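Local coordinates for protein putative aminooxidase (Propionibacterium acnes, PDB 2BA9) that binds FAD and isomerises polyunsaturated fatty acid, producing conjugated linoleic acid, at residues Q280-A285 and I363-W368; Y33-R38 and A214-P219; T123-Y128 and E139-P144. All coordinates share one frame; numbering follows the deposited sequence.

Overall arrangement
Contacts 1 and 2 serve the same cofactor at its two ends: 280-285 with 363-368 meets the dimethyl edge of the flavin, while in contact 2 the residue just past strand 33-36 binds the ribose of the adenosine and 214-219 packs on the strand itself. Their centres lie about 27 Å apart. Contact 3 joins two parts of one loop between helices 106-122 and 145-151, about 28 Å from contact 2 and about 17 Å from contact 1 at the nearest atoms. The chemistry follows the setting. Contact 1, at the partly buried edge of a mixed sheet, is backbone pairing; the buried contacts 2 and 3 rest on a few side chains, each with a tyrosine hydroxyl at its hub and a bridging water.

Contact 1: residues Q280-A285 and I363-W368; sequences QYMVDA and IEEQTW. With FAD (flavin-adenine dinucleotide), chain D.
Tyr281 to Ala285 pair antiparallel with Glu364 to Trp368 at the edge of the mixed sheet, where 359-373 is an outermost strand, and the pairing carries side chains onto the flavin. Val283 and Gln366 form a hydrogen-bonded pair, with Val283 N reaching Gln366 O at 2.9 Å and Gln366 N returning to Val283 O. Tyr281 with Trp368 and Ala285 with Glu364 are hydrogen-bonded pairs too; between them, Met282 with Thr367 and Asp284 with Glu365 are non-hydrogen-bonded.

Trp368 meets the flavin with the face of its indole. With CG anti to the carbonyl carbon (chi1 -65°), the indole starts out beside the backbone N, and the FAD methyl C8M lies over one of its faces toward the rim, 3.3 Å from Trp368 CD1. Gln366 CG covers the opposite face over its centre, so the ring is sandwiched. At the edge, in the ring plane, Val283 CG2 comes 3.7 Å from Trp368 NE1, whose N-H is taken by Met58 O. The other FAD methyl, C7M, touches Tyr281 CE2 at 3.5 Å and also meets Val283 CG2. Tyr281, Val283 and Trp368, all on one face of these two strands, line the dimethylbenzene end of the isoalloxazine in this member of the flavin-containing amine oxidoreductase family. The Tyr281 hydroxyl is bonded to Ala167 O.

Met282, Asp284, Glu365 and Thr367 occupy the other face, where Met282 and Asp284 also meet helix 341-355. Met282 SD rests 3.5 Å from Thr367 OG1. Asp284 and Glu365 lie side by side, pointing the same way, their carboxylate planes 83° apart, and Asp284 OD1 comes to 2.6 Å of Glu365 OE2. Oxygens this close suggest that one acid carries a proton. Glu365 OE1 forms a salt bridge with Arg345, which should favour the charged form of Glu365.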
loop_
_atom_site.group_PDB
_atom_site.type_symbol
_atom_site.label_atom_id
_atom_site.label_comp_id
_atom_site.label_asym_id
_atom_site.label_seq_id
_atom_site.Cartn_x
_atom_site.Cartn_y
_atom_site.Cartn_z
ATOM N N GLN A 280 8.148 4.969 -6.727
ATOM C CA GLN A 280 8.114 6.405 -6.476
ATOM C C GLN A 280 6.763 6.995 -6.943
ATOM O O GLN A 280 6.622 7.419 -8.105
ATOM C CB GLN A 280 9.289 7.066 -7.198
ATOM C CG GLN A 280 10.670 6.615 -6.710
ATOM C CD GLN A 280 11.797 7.300 -7.462
ATOM O OE1 GLN A 280 11.809 8.528 -7.613
ATOM N NE2 GLN A 280 12.751 6.515 -7.938
ATOM N N TYR A 281 5.801 7.045 -6.015
ATOM C CA TYR A 281 4.404 7.432 -6.291
ATOM C C TYR A 281 4.116 8.842 -5.780
ATOM O O TYR A 281 4.182 9.097 -4.565
ATOM C CB TYR A 281 3.478 6.426 -5.592
ATOM C CG TYR A 281 2.005 6.420 -5.966
ATOM C CD1 TYR A 281 1.575 6.738 -7.258
ATOM C CD2 TYR A 281 1.046 6.007 -5.035
ATOM C CE1 TYR A 281 0.212 6.683 -7.602
ATOM C CE2 TYR A 281 -0.299 5.951 -5.358
ATOM C CZ TYR A 281 -0.720 6.292 -6.649
ATOM O OH TYR A 281 -2.060 6.210 -6.989
ATOM N N MET A 282 3.807 9.757 -6.707
ATOM C CA MET A 282 3.707 11.182 -6.387
ATOM C C MET A 282 2.278 11.681 -6.429
ATOM O O MET A 282 1.558 11.510 -7.412
ATOM C CB MET A 282 4.568 12.019 -7.332
ATOM C CG MET A 282 4.596 13.496 -6.981
ATOM S SD MET A 282 5.988 14.387 -7.704
ATOM C CE MET A 282 5.206 15.192 -9.094
ATOM N N VAL A 283 1.889 12.321 -5.340
ATOM C CA VAL A 283 0.567 12.902 -5.193
ATOM C C VAL A 283 0.747 14.405 -5.131
ATOM O O VAL A 283 1.651 14.901 -4.467
ATOM C CB VAL A 283 -0.121 12.417 -3.912
ATOM C CG1 VAL A 283 -1.541 12.989 -3.793
ATOM C CG2 VAL A 283 -0.123 10.889 -3.866
ATOM N N ASP A 284 -0.111 15.118 -5.853
ATOM C CA ASP A 284 -0.169 16.561 -5.788
ATOM C C ASP A 284 -1.586 16.942 -5.425
ATOM O O ASP A 284 -2.531 16.492 -6.077
ATOM C CB ASP A 284 0.192 17.180 -7.137
ATOM C CG ASP A 284 1.652 17.088 -7.447
ATOM O OD1 ASP A 284 2.327 18.128 -7.329
ATOM O OD2 ASP A 284 2.122 15.998 -7.835
ATOM N N ALA A 285 -1.722 17.762 -4.386
ATOM C CA ALA A 285 -3.018 18.291 -3.957
ATOM C C ALA A 285 -3.224 19.625 -4.646
ATOM O O ALA A 285 -2.431 20.540 -4.453
ATOM C CB ALA A 285 -3.087 18.440 -2.415
ATOM N N ILE A 363 -0.932 22.950 -3.518
ATOM C CA ILE A 363 -0.678 23.374 -2.134
ATOM C C ILE A 363 0.163 22.344 -1.364
ATOM O O ILE A 363 0.795 22.690 -0.371
ATOM C CB ILE A 363 -2.001 23.701 -1.349
ATOM C CG1 ILE A 363 -2.828 22.436 -1.080
ATOM C CG2 ILE A 363 -2.842 24.763 -2.115
ATOM C CD1 ILE A 363 -3.837 22.566 0.078
ATOM N N GLU A 364 0.172 21.096 -1.830
ATOM C CA GLU A 364 1.002 20.038 -1.247
ATOM C C GLU A 364 1.414 18.971 -2.278
ATOM O O GLU A 364 0.616 18.531 -3.103
ATOM C CB GLU A 364 0.282 19.365 -0.070
ATOM C CG GLU A 364 1.191 18.561 0.834
ATOM C CD GLU A 364 0.467 17.836 1.983
ATOM O OE1 GLU A 364 -0.703 18.151 2.300
ATOM O OE2 GLU A 364 1.092 16.934 2.570
ATOM N N GLU A 365 2.669 18.552 -2.187
ATOM C CA GLU A 365 3.213 17.481 -3.008
ATOM C C GLU A 365 3.985 16.505 -2.158
ATOM O O GLU A 365 4.746 16.909 -1.268
ATOM C CB GLU A 365 4.156 18.030 -4.067
ATOM C CG GLU A 365 4.502 17.012 -5.114
ATOM C CD GLU A 365 5.409 17.567 -6.152
ATOM O OE1 GLU A 365 6.626 17.635 -5.872
ATOM O OE2 GLU A 365 4.904 17.962 -7.232
ATOM N N GLN A 366 3.798 15.220 -2.453
ATOM C CA GLN A 366 4.522 14.154 -1.773
ATOM C C GLN A 366 4.887 13.060 -2.749
ATOM O O GLN A 366 4.003 12.553 -3.433
ATOM C CB GLN A 366 3.638 13.544 -0.682
ATOM C CG GLN A 366 4.319 12.461 0.133
ATOM C CD GLN A 366 5.313 13.001 1.096
ATOM O OE1 GLN A 366 4.982 13.826 1.949
ATOM N NE2 GLN A 366 6.545 12.531 0.992
ATOM N N THR A 367 6.170 12.694 -2.812
ATOM C CA THR A 367 6.563 11.398 -3.404
ATOM C C THR A 367 6.741 10.389 -2.264
ATOM O O THR A 367 7.554 10.569 -1.354
ATOM C CB THR A 367 7.823 11.466 -4.288
ATOM O OG1 THR A 367 7.602 12.385 -5.367
ATOM C CG2 THR A 367 8.140 10.092 -4.879
ATOM N N TRP A 368 5.958 9.329 -2.313
ATOM C CA TRP A 368 5.915 8.355 -1.230
ATOM C C TRP A 368 6.839 7.176 -1.512
ATOM O O TRP A 368 6.996 6.764 -2.660
ATOM C CB TRP A 368 4.508 7.796 -1.108
ATOM C CG TRP A 368 3.447 8.738 -0.703
ATOM C CD1 TRP A 368 2.483 9.271 -1.502
ATOM C CD2 TRP A 368 3.189 9.225 0.619
ATOM N NE1 TRP A 368 1.644 10.058 -0.764
ATOM C CE2 TRP A 368 2.054 10.048 0.543
ATOM C CE3 TRP A 368 3.807 9.037 1.860
ATOM C CZ2 TRP A 368 1.516 10.688 1.663
ATOM C CZ3 TRP A 368 3.275 9.679 2.975
ATOM C CH2 TRP A 368 2.142 10.495 2.865
HETATM P PA FAD D . 3.511 3.127 6.250
HETATM O O1A FAD D . 2.069 3.492 6.054
HETATM O O2A FAD D . 4.497 3.678 5.241
HETATM O O5B FAD D . 3.982 3.668 7.682
HETATM C C5B FAD D . 5.300 3.376 8.085
HETATM C C4B FAD D . 5.645 4.157 9.335
HETATM O O4B FAD D . 6.956 3.817 9.738
HETATM C C3B FAD D . 5.580 5.668 9.103
HETATM O O3B FAD D . 4.753 6.269 10.073
HETATM C C2B FAD D . 7.024 6.103 9.191
HETATM O O2B FAD D . 7.175 7.462 9.603
HETATM C C1B FAD D . 7.620 5.008 10.093
HETATM N N9A FAD D . 9.079 4.922 9.899
HETATM C C8A FAD D . 9.761 4.757 8.712
HETATM N N7A FAD D . 11.099 4.755 8.972
HETATM C C5A FAD D . 11.276 4.917 10.313
HETATM C C6A FAD D . 12.419 5.006 11.133
HETATM N N6A FAD D . 13.619 4.541 10.658
HETATM N N1A FAD D . 12.247 5.147 12.506
HETATM C C2A FAD D . 10.983 5.263 13.067
HETATM N N3A FAD D . 9.865 5.179 12.247
HETATM C C4A FAD D . 10.004 5.030 10.900
HETATM N N1 FAD D . -4.059 1.338 0.944
HETATM C C2 FAD D . -5.288 0.719 0.834
HETATM O O2 FAD D . -5.562 -0.236 1.560
HETATM N N3 FAD D . -6.195 1.158 -0.112
HETATM C C4 FAD D . -5.888 2.229 -0.924
HETATM O O4 FAD D . -6.733 2.609 -1.750
HETATM C C4X FAD D . -4.648 2.867 -0.805
HETATM N N5 FAD D . -4.296 3.930 -1.618
HETATM C C5X FAD D . -3.147 4.665 -1.398
HETATM C C6 FAD D . -2.889 5.816 -2.140
HETATM C C7 FAD D . -1.745 6.567 -1.880
HETATM C C7M FAD D . -1.508 7.812 -2.688
HETATM C C8 FAD D . -0.856 6.160 -0.889
HETATM C C8M FAD D . 0.390 6.931 -0.574
HETATM C C9 FAD D . -1.120 5.005 -0.158
HETATM C C9A FAD D . -2.260 4.239 -0.407
HETATM N N10 FAD D . -2.536 3.057 0.305
HETATM C C10 FAD D . -3.746 2.418 0.156
HETATM C "C1'" FAD D . -1.442 2.282 0.959
HETATM C "C2'" FAD D . -1.479 2.412 2.476
HETATM O "O2'" FAD D . -1.608 3.767 2.894
HETATM C "C3'" FAD D . -0.202 1.789 3.018
HETATM O "O3'" FAD D . -0.039 0.483 2.459
HETATM C "C4'" FAD D . -0.223 1.735 4.537
HETATM O "O4'" FAD D . -0.108 3.036 5.101
HETATM C "C5'" FAD D . 0.899 0.818 5.003
HETATM O "O5'" FAD D . 1.110 0.977 6.377
HETATM P P FAD D . 2.544 0.587 7.025
HETATM O O1P FAD D . 2.555 0.901 8.510
HETATM O O2P FAD D . 2.794 -0.854 6.745
HETATM O O3P FAD D . 3.633 1.526 6.313
#

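Contact 2: residues Y33-R38 and A214-P219; sequences YTILER and ATLEHP. With FAD (flavin-adenine dinucleotide), chain D.
Leu216, just beyond the end of helix 204-215, touches both Ile35 and Tyr33: its CD1 meets Ile35 CD1 at 3.6 Å, the two side chains crossing at about a right angle, while its CB lies 3.4 Å from Tyr33 OH. Glu217 follows with CB near the same hydroxyl, and its carboxylate turns to His31. Glu26 OE1 is bonded to both Glu217 N and Tyr33 OH. His218 N then donates to Tyr33 OH at 3.1 Å, nearly straight at 170°, so the buried phenol oxygen is held by backbone and acid alike.

The His218 ring makes a T-shaped stack with Tyr33: planes stand at 90°, and the His218 CD2 edge points at the tyrosine face, 3.8 Å above its plane and toward the rim. Pro219 contributes its carbonyl: a water donates to Pro219 O at 2.7 Å and accepts from Ile35 N.

Past the strand, Glu37 receives the FAD ribose hydroxyls, O3B on OE1 at 2.6 Å and O2B on OE2 at 2.5 Å, the acid expected after the second strand of a Rossmann-type dinucleotide fold. Strand 33-36 is outermost in the parallel sheet beside strand 9-12, and the loop after helix 204-215 packs against it.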
loop_
_atom_site.group_PDB
_atom_site.type_symbol
_atom_site.label_atom_id
_atom_site.label_comp_id
_atom_site.label_asym_id
_atom_site.label_seq_id
_atom_site.Cartn_x
_atom_site.Cartn_y
_atom_site.Cartn_z
ATOM N N TYR A 33 4.890 -3.364 25.370
ATOM C CA TYR A 33 5.315 -3.026 24.031
ATOM C C TYR A 33 5.532 -1.522 23.967
ATOM O O TYR A 33 4.938 -0.763 24.738
ATOM C CB TYR A 33 4.283 -3.488 22.986
ATOM C CG TYR A 33 2.954 -2.773 23.078
ATOM C CD1 TYR A 33 2.740 -1.553 22.424
ATOM C CD2 TYR A 33 1.911 -3.306 23.833
ATOM C CE1 TYR A 33 1.521 -0.893 22.525
ATOM C CE2 TYR A 33 0.698 -2.657 23.934
ATOM C CZ TYR A 33 0.510 -1.451 23.282
ATOM O OH TYR A 33 -0.707 -0.818 23.395
ATOM N N THR A 34 6.408 -1.105 23.060
ATOM C CA THR A 34 6.646 0.306 22.779
ATOM C C THR A 34 6.698 0.466 21.268
ATOM O O THR A 34 7.397 -0.298 20.592
ATOM C CB THR A 34 7.995 0.794 23.387
ATOM O OG1 THR A 34 7.938 0.696 24.817
ATOM C CG2 THR A 34 8.291 2.250 23.014
ATOM N N ILE A 35 5.940 1.432 20.745
ATOM C CA ILE A 35 5.972 1.758 19.324
ATOM C C ILE A 35 6.807 3.011 19.083
ATOM O O ILE A 35 6.560 4.065 19.676
ATOM C CB ILE A 35 4.570 1.985 18.731
ATOM C CG1 ILE A 35 3.660 0.775 18.953
ATOM C CG2 ILE A 35 4.683 2.264 17.222
ATOM C CD1 ILE A 35 2.147 1.119 18.866
ATOM N N LEU A 36 7.789 2.904 18.195
ATOM C CA LEU A 36 8.715 4.011 17.929
ATOM C C LEU A 36 8.520 4.588 16.519
ATOM O O LEU A 36 8.764 3.903 15.513
ATOM C CB LEU A 36 10.160 3.548 18.119
ATOM C CG LEU A 36 10.524 2.980 19.482
ATOM C CD1 LEU A 36 11.906 2.353 19.427
ATOM C CD2 LEU A 36 10.453 4.054 20.551
ATOM N N GLU A 37 8.090 5.855 16.472
ATOM C CA GLU A 37 7.765 6.564 15.234
ATOM C C GLU A 37 8.706 7.730 15.010
ATOM O O GLU A 37 8.915 8.549 15.907
ATOM C CB GLU A 37 6.330 7.088 15.290
ATOM C CG GLU A 37 5.939 8.040 14.186
ATOM C CD GLU A 37 6.067 7.469 12.778
ATOM O OE1 GLU A 37 5.677 6.308 12.526
ATOM O OE2 GLU A 37 6.525 8.216 11.898
ATOM N N ARG A 38 9.231 7.813 13.790
ATOM C CA ARG A 38 10.224 8.811 13.392
ATOM C C ARG A 38 9.620 10.220 13.315
ATOM O O ARG A 38 10.219 11.182 13.782
ATOM C CB ARG A 38 10.839 8.412 12.035
ATOM C CG ARG A 38 12.003 9.286 11.560
ATOM C CD ARG A 38 12.702 8.739 10.287
ATOM N NE ARG A 38 13.421 9.826 9.601
ATOM C CZ ARG A 38 13.689 9.891 8.286
ATOM N NH1 ARG A 38 13.337 8.901 7.462
ATOM N NH2 ARG A 38 14.324 10.963 7.788
ATOM N N ALA A 214 -4.777 6.203 20.121
ATOM C CA ALA A 214 -5.395 6.644 21.366
ATOM C C ALA A 214 -5.914 5.483 22.222
ATOM O O ALA A 214 -5.753 5.495 23.424
ATOM C CB ALA A 214 -6.514 7.645 21.083
ATOM N N THR A 215 -6.506 4.467 21.605
ATOM C CA THR A 215 -7.063 3.335 22.374
ATOM C C THR A 215 -5.999 2.383 22.942
ATOM O O THR A 215 -6.303 1.554 23.806
ATOM C CB THR A 215 -8.039 2.496 21.522
ATOM O OG1 THR A 215 -7.303 1.805 20.512
ATOM C CG2 THR A 215 -9.103 3.377 20.877
ATOM N N LEU A 216 -4.773 2.474 22.435
ATOM C CA LEU A 216 -3.667 1.625 22.889
ATOM C C LEU A 216 -3.248 1.940 24.323
ATOM O O LEU A 216 -3.243 3.102 24.740
ATOM C CB LEU A 216 -2.427 1.805 21.994
ATOM C CG LEU A 216 -2.578 1.412 20.527
ATOM C CD1 LEU A 216 -1.253 1.567 19.796
ATOM C CD2 LEU A 216 -3.137 -0.023 20.412
ATOM N N GLU A 217 -2.870 0.883 25.041
ATOM C CA GLU A 217 -2.264 0.964 26.365
ATOM C C GLU A 217 -0.993 1.820 26.295
ATOM O O GLU A 217 -0.751 2.635 27.180
ATOM C CB GLU A 217 -1.946 -0.462 26.876
ATOM C CG GLU A 217 -1.582 -0.598 28.355
ATOM C CD GLU A 217 -1.255 -2.046 28.750
ATOM O OE1 GLU A 217 -1.831 -2.985 28.158
ATOM O OE2 GLU A 217 -0.424 -2.250 29.661
ATOM N N HIS A 218 -0.203 1.645 25.232
ATOM C CA HIS A 218 0.980 2.474 24.992
ATOM C C HIS A 218 0.956 3.081 23.581
ATOM O O HIS A 218 1.447 2.478 22.621
ATOM C CB HIS A 218 2.271 1.665 25.190
ATOM C CG HIS A 218 2.322 0.915 26.479
ATOM N ND1 HIS A 218 2.759 1.484 27.654
ATOM C CD2 HIS A 218 1.995 -0.365 26.777
ATOM C CE1 HIS A 218 2.690 0.588 28.625
ATOM N NE2 HIS A 218 2.231 -0.542 28.119
ATOM N N PRO A 219 0.354 4.269 23.450
ATOM C CA PRO A 219 0.410 5.031 22.212
ATOM C C PRO A 219 1.842 5.251 21.699
ATOM O O PRO A 219 2.827 5.173 22.460
ATOM C CB PRO A 219 -0.249 6.354 22.602
ATOM C CG PRO A 219 -1.183 5.984 23.697
ATOM C CD PRO A 219 -0.452 4.961 24.476
HETATM P PA FAD D . 3.511 3.127 6.250
HETATM O O1A FAD D . 2.069 3.492 6.054
HETATM O O2A FAD D . 4.497 3.678 5.241
HETATM O O5B FAD D . 3.982 3.668 7.682
HETATM C C5B FAD D . 5.300 3.376 8.085
HETATM C C4B FAD D . 5.645 4.157 9.335
HETATM O O4B FAD D . 6.956 3.817 9.738
HETATM C C3B FAD D . 5.580 5.668 9.103
HETATM O O3B FAD D . 4.753 6.269 10.073
HETATM C C2B FAD D . 7.024 6.103 9.191
HETATM O O2B FAD D . 7.175 7.462 9.603
HETATM C C1B FAD D . 7.620 5.008 10.093
HETATM N N9A FAD D . 9.079 4.922 9.899
HETATM C C8A FAD D . 9.761 4.757 8.712
HETATM N N7A FAD D . 11.099 4.755 8.972
HETATM C C5A FAD D . 11.276 4.917 10.313
HETATM C C6A FAD D . 12.419 5.006 11.133
HETATM N N6A FAD D . 13.619 4.541 10.658
HETATM N N1A FAD D . 12.247 5.147 12.506
HETATM C C2A FAD D . 10.983 5.263 13.067
HETATM N N3A FAD D . 9.865 5.179 12.247
HETATM C C4A FAD D . 10.004 5.030 10.900
HETATM N N1 FAD D . -4.059 1.338 0.944
HETATM C C2 FAD D . -5.288 0.719 0.834
HETATM O O2 FAD D . -5.562 -0.236 1.560
HETATM N N3 FAD D . -6.195 1.158 -0.112
HETATM C C4 FAD D . -5.888 2.229 -0.924
HETATM O O4 FAD D . -6.733 2.609 -1.750
HETATM C C4X FAD D . -4.648 2.867 -0.805
HETATM N N5 FAD D . -4.296 3.930 -1.618
HETATM C C5X FAD D . -3.147 4.665 -1.398
HETATM C C6 FAD D . -2.889 5.816 -2.140
HETATM C C7 FAD D . -1.745 6.567 -1.880
HETATM C C7M FAD D . -1.508 7.812 -2.688
HETATM C C8 FAD D . -0.856 6.160 -0.889
HETATM C C8M FAD D . 0.390 6.931 -0.574
HETATM C C9 FAD D . -1.120 5.005 -0.158
HETATM C C9A FAD D . -2.260 4.239 -0.407
HETATM N N10 FAD D . -2.536 3.057 0.305
HETATM C C10 FAD D . -3.746 2.418 0.156
HETATM C "C1'" FAD D . -1.442 2.282 0.959
HETATM C "C2'" FAD D . -1.479 2.412 2.476
HETATM O "O2'" FAD D . -1.608 3.767 2.894
HETATM C "C3'" FAD D . -0.202 1.789 3.018
HETATM O "O3'" FAD D . -0.039 0.483 2.459
HETATM C "C4'" FAD D . -0.223 1.735 4.537
HETATM O "O4'" FAD D . -0.108 3.036 5.101
HETATM C "C5'" FAD D . 0.899 0.818 5.003
HETATM O "O5'" FAD D . 1.110 0.977 6.377
HETATM P P FAD D . 2.544 0.587 7.025
HETATM O O1P FAD D . 2.555 0.901 8.510
HETATM O O2P FAD D . 2.794 -0.854 6.745
HETATM O O3P FAD D . 3.633 1.526 6.313
HETATM O O HOH W 1 4.353 3.000 22.458
#

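Contact 3: residues T123-Y128 and E139-P144; sequences TKYQGY and EDLMLP
Tyr125 OH donates to Asp140 OD2 at 2.6 Å, the central bond between these two loop regions. The oxygen lies at the edge of the phenol, in the plane of its ring, and offers its anti lone pair, the one away from the other carboxylate oxygen; ring and carboxylate planes are 66° apart.

Lys124 closes the polar cluster. Its CG, anti to the backbone N, lies over the centre of one face of the Tyr125 ring, and the extended chain beyond it brings NZ to Tyr125 OH, to which it donates at 3.1 Å. The ammonium also makes a long salt bridge with Asp140, 3.8 Å from NZ to OD2, and a water fills in between: it accepts from Lys124 NZ at 2.7 Å and donates to Asp140 OD2 at 2.5 Å. OD2 is therefore gripped by hydroxyl and water together, and the nearby ammonium would be expected to favour its negative charge. Deeper in, Leu141 CD1 packs against Tyr128 CB at 3.5 Å.

Two overlapping beta turns present these side chains: a type I turn from Thr123 to Gln126, and a type II turn from Tyr125 to Tyr128 with Gly127 at its third position, where phi of 105° suits glycine. The facing segment, 139-142, has a helical backbone course and leads to Pro144, the N-cap residue of helix 145-151.

Next comes the second shell. Asn152 is bonded to both Lys124 NZ and Tyr125 OH, and His138 sets its ring edge-to-face with Tyr125. Leu141 also packs on Ala178 and Leu182 of helix 178-184, while Tyr128 O accepts from Lys183 NZ, a residue of the sodium site with Glu410.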
loop_
_atom_site.group_PDB
_atom_site.type_symbol
_atom_site.label_atom_id
_atom_site.label_comp_id
_atom_site.label_asym_id
_atom_site.label_seq_id
_atom_site.Cartn_x
_atom_site.Cartn_y
_atom_site.Cartn_z
ATOM N N THR A 123 -9.934 -22.708 -8.424
ATOM C CA THR A 123 -9.525 -24.094 -8.537
ATOM C C THR A 123 -7.997 -24.271 -8.689
ATOM O O THR A 123 -7.290 -24.545 -7.714
ATOM C CB THR A 123 -10.259 -24.728 -9.723
ATOM O OG1 THR A 123 -10.067 -23.911 -10.890
ATOM C CG2 THR A 123 -11.758 -24.836 -9.413
ATOM N N LYS A 124 -7.505 -24.106 -9.917
ATOM C CA LYS A 124 -6.092 -24.298 -10.253
ATOM C C LYS A 124 -5.134 -23.550 -9.317
ATOM O O LYS A 124 -4.071 -24.071 -8.992
ATOM C CB LYS A 124 -5.852 -23.864 -11.701
ATOM C CG LYS A 124 -4.433 -24.063 -12.209
ATOM C CD LYS A 124 -4.327 -23.657 -13.675
ATOM C CE LYS A 124 -2.888 -23.632 -14.181
ATOM N NZ LYS A 124 -2.774 -22.937 -15.527
ATOM N N TYR A 125 -5.521 -22.342 -8.892
ATOM C CA TYR A 125 -4.682 -21.480 -8.039
ATOM C C TYR A 125 -5.253 -21.229 -6.652
ATOM O O TYR A 125 -4.930 -20.218 -6.023
ATOM C CB TYR A 125 -4.454 -20.119 -8.717
ATOM C CG TYR A 125 -3.784 -20.235 -10.063
ATOM C CD1 TYR A 125 -2.502 -20.753 -10.169
ATOM C CD2 TYR A 125 -4.429 -19.820 -11.221
ATOM C CE1 TYR A 125 -1.875 -20.870 -11.398
ATOM C CE2 TYR A 125 -3.820 -19.935 -12.463
ATOM C CZ TYR A 125 -2.543 -20.464 -12.548
ATOM O OH TYR A 125 -1.922 -20.566 -13.772
ATOM N N GLN A 126 -6.091 -22.132 -6.163
ATOM C CA GLN A 126 -6.641 -21.995 -4.809
ATOM C C GLN A 126 -5.527 -21.723 -3.797
ATOM O O GLN A 126 -4.510 -22.410 -3.800
ATOM C CB GLN A 126 -7.419 -23.244 -4.411
ATOM C CG GLN A 126 -7.921 -23.184 -2.981
ATOM C CD GLN A 126 -9.196 -23.978 -2.720
ATOM O OE1 GLN A 126 -9.580 -24.154 -1.551
ATOM N NE2 GLN A 126 -9.868 -24.440 -3.780
ATOM N N GLY A 127 -5.717 -20.709 -2.952
ATOM C CA GLY A 127 -4.720 -20.335 -1.949
ATOM C C GLY A 127 -3.949 -19.074 -2.280
ATOM O O GLY A 127 -3.394 -18.428 -1.393
ATOM N N TYR A 128 -3.907 -18.728 -3.561
ATOM C CA TYR A 128 -3.319 -17.468 -4.042
ATOM C C TYR A 128 -3.642 -16.235 -3.174
ATOM O O TYR A 128 -2.816 -15.309 -3.058
ATOM C CB TYR A 128 -3.786 -17.196 -5.491
ATOM C CG TYR A 128 -5.183 -16.593 -5.586
ATOM C CD1 TYR A 128 -5.351 -15.227 -5.693
ATOM C CD2 TYR A 128 -6.330 -17.389 -5.557
ATOM C CE1 TYR A 128 -6.607 -14.661 -5.781
ATOM C CE2 TYR A 128 -7.610 -16.821 -5.639
ATOM C CZ TYR A 128 -7.730 -15.455 -5.754
ATOM O OH TYR A 128 -8.976 -14.851 -5.832
ATOM N N GLU A 139 3.728 -21.735 -8.874
ATOM C CA GLU A 139 4.832 -21.124 -9.633
ATOM C C GLU A 139 4.366 -20.053 -10.629
ATOM O O GLU A 139 5.049 -19.040 -10.848
ATOM C CB GLU A 139 5.672 -22.193 -10.346
ATOM C CG GLU A 139 4.960 -22.884 -11.499
ATOM C CD GLU A 139 5.546 -24.236 -11.843
ATOM O OE1 GLU A 139 6.732 -24.490 -11.511
ATOM O OE2 GLU A 139 4.809 -25.062 -12.437
ATOM N N ASP A 140 3.207 -20.276 -11.235
ATOM C CA ASP A 140 2.671 -19.335 -12.213
ATOM C C ASP A 140 2.489 -17.936 -11.611
ATOM O O ASP A 140 2.657 -16.939 -12.298
ATOM C CB ASP A 140 1.338 -19.832 -12.772
ATOM C CG ASP A 140 1.471 -21.102 -13.594
ATOM O OD1 ASP A 140 2.603 -21.568 -13.882
ATOM O OD2 ASP A 140 0.410 -21.647 -13.943
ATOM N N LEU A 141 2.161 -17.879 -10.323
ATOM C CA LEU A 141 1.917 -16.598 -9.638
ATOM C C LEU A 141 3.199 -15.809 -9.352
ATOM O O LEU A 141 3.152 -14.626 -8.986
ATOM C CB LEU A 141 1.150 -16.845 -8.334
ATOM C CG LEU A 141 -0.280 -17.378 -8.508
ATOM C CD1 LEU A 141 -0.806 -17.890 -7.185
ATOM C CD2 LEU A 141 -1.179 -16.302 -9.069
ATOM N N MET A 142 4.334 -16.473 -9.525
ATOM C CA MET A 142 5.652 -15.853 -9.356
ATOM C C MET A 142 6.107 -15.061 -10.596
ATOM O O MET A 142 7.101 -14.327 -10.542
ATOM C CB MET A 142 6.667 -16.939 -9.019
ATOM C CG MET A 142 6.306 -17.736 -7.778
ATOM S SD MET A 142 7.619 -18.828 -7.251
ATOM C CE MET A 142 6.797 -19.743 -5.925
ATOM N N LEU A 143 5.366 -15.220 -11.694
ATOM C CA LEU A 143 5.614 -14.521 -12.947
ATOM C C LEU A 143 5.004 -13.116 -12.928
ATOM O O LEU A 143 4.045 -12.876 -12.203
ATOM C CB LEU A 143 4.984 -15.295 -14.107
ATOM C CG LEU A 143 5.627 -16.616 -14.492
ATOM C CD1 LEU A 143 4.757 -17.414 -15.505
ATOM C CD2 LEU A 143 7.038 -16.321 -15.046
ATOM N N PRO A 144 5.544 -12.185 -13.757
ATOM C CA PRO A 144 4.853 -10.902 -13.900
ATOM C C PRO A 144 3.392 -11.127 -14.323
ATOM O O PRO A 144 3.090 -12.100 -15.041
ATOM C CB PRO A 144 5.661 -10.172 -14.974
ATOM C CG PRO A 144 7.005 -10.830 -14.977
ATOM C CD PRO A 144 6.764 -12.251 -14.584
HETATM O O HOH W 2 -0.178 -23.519 -15.543
#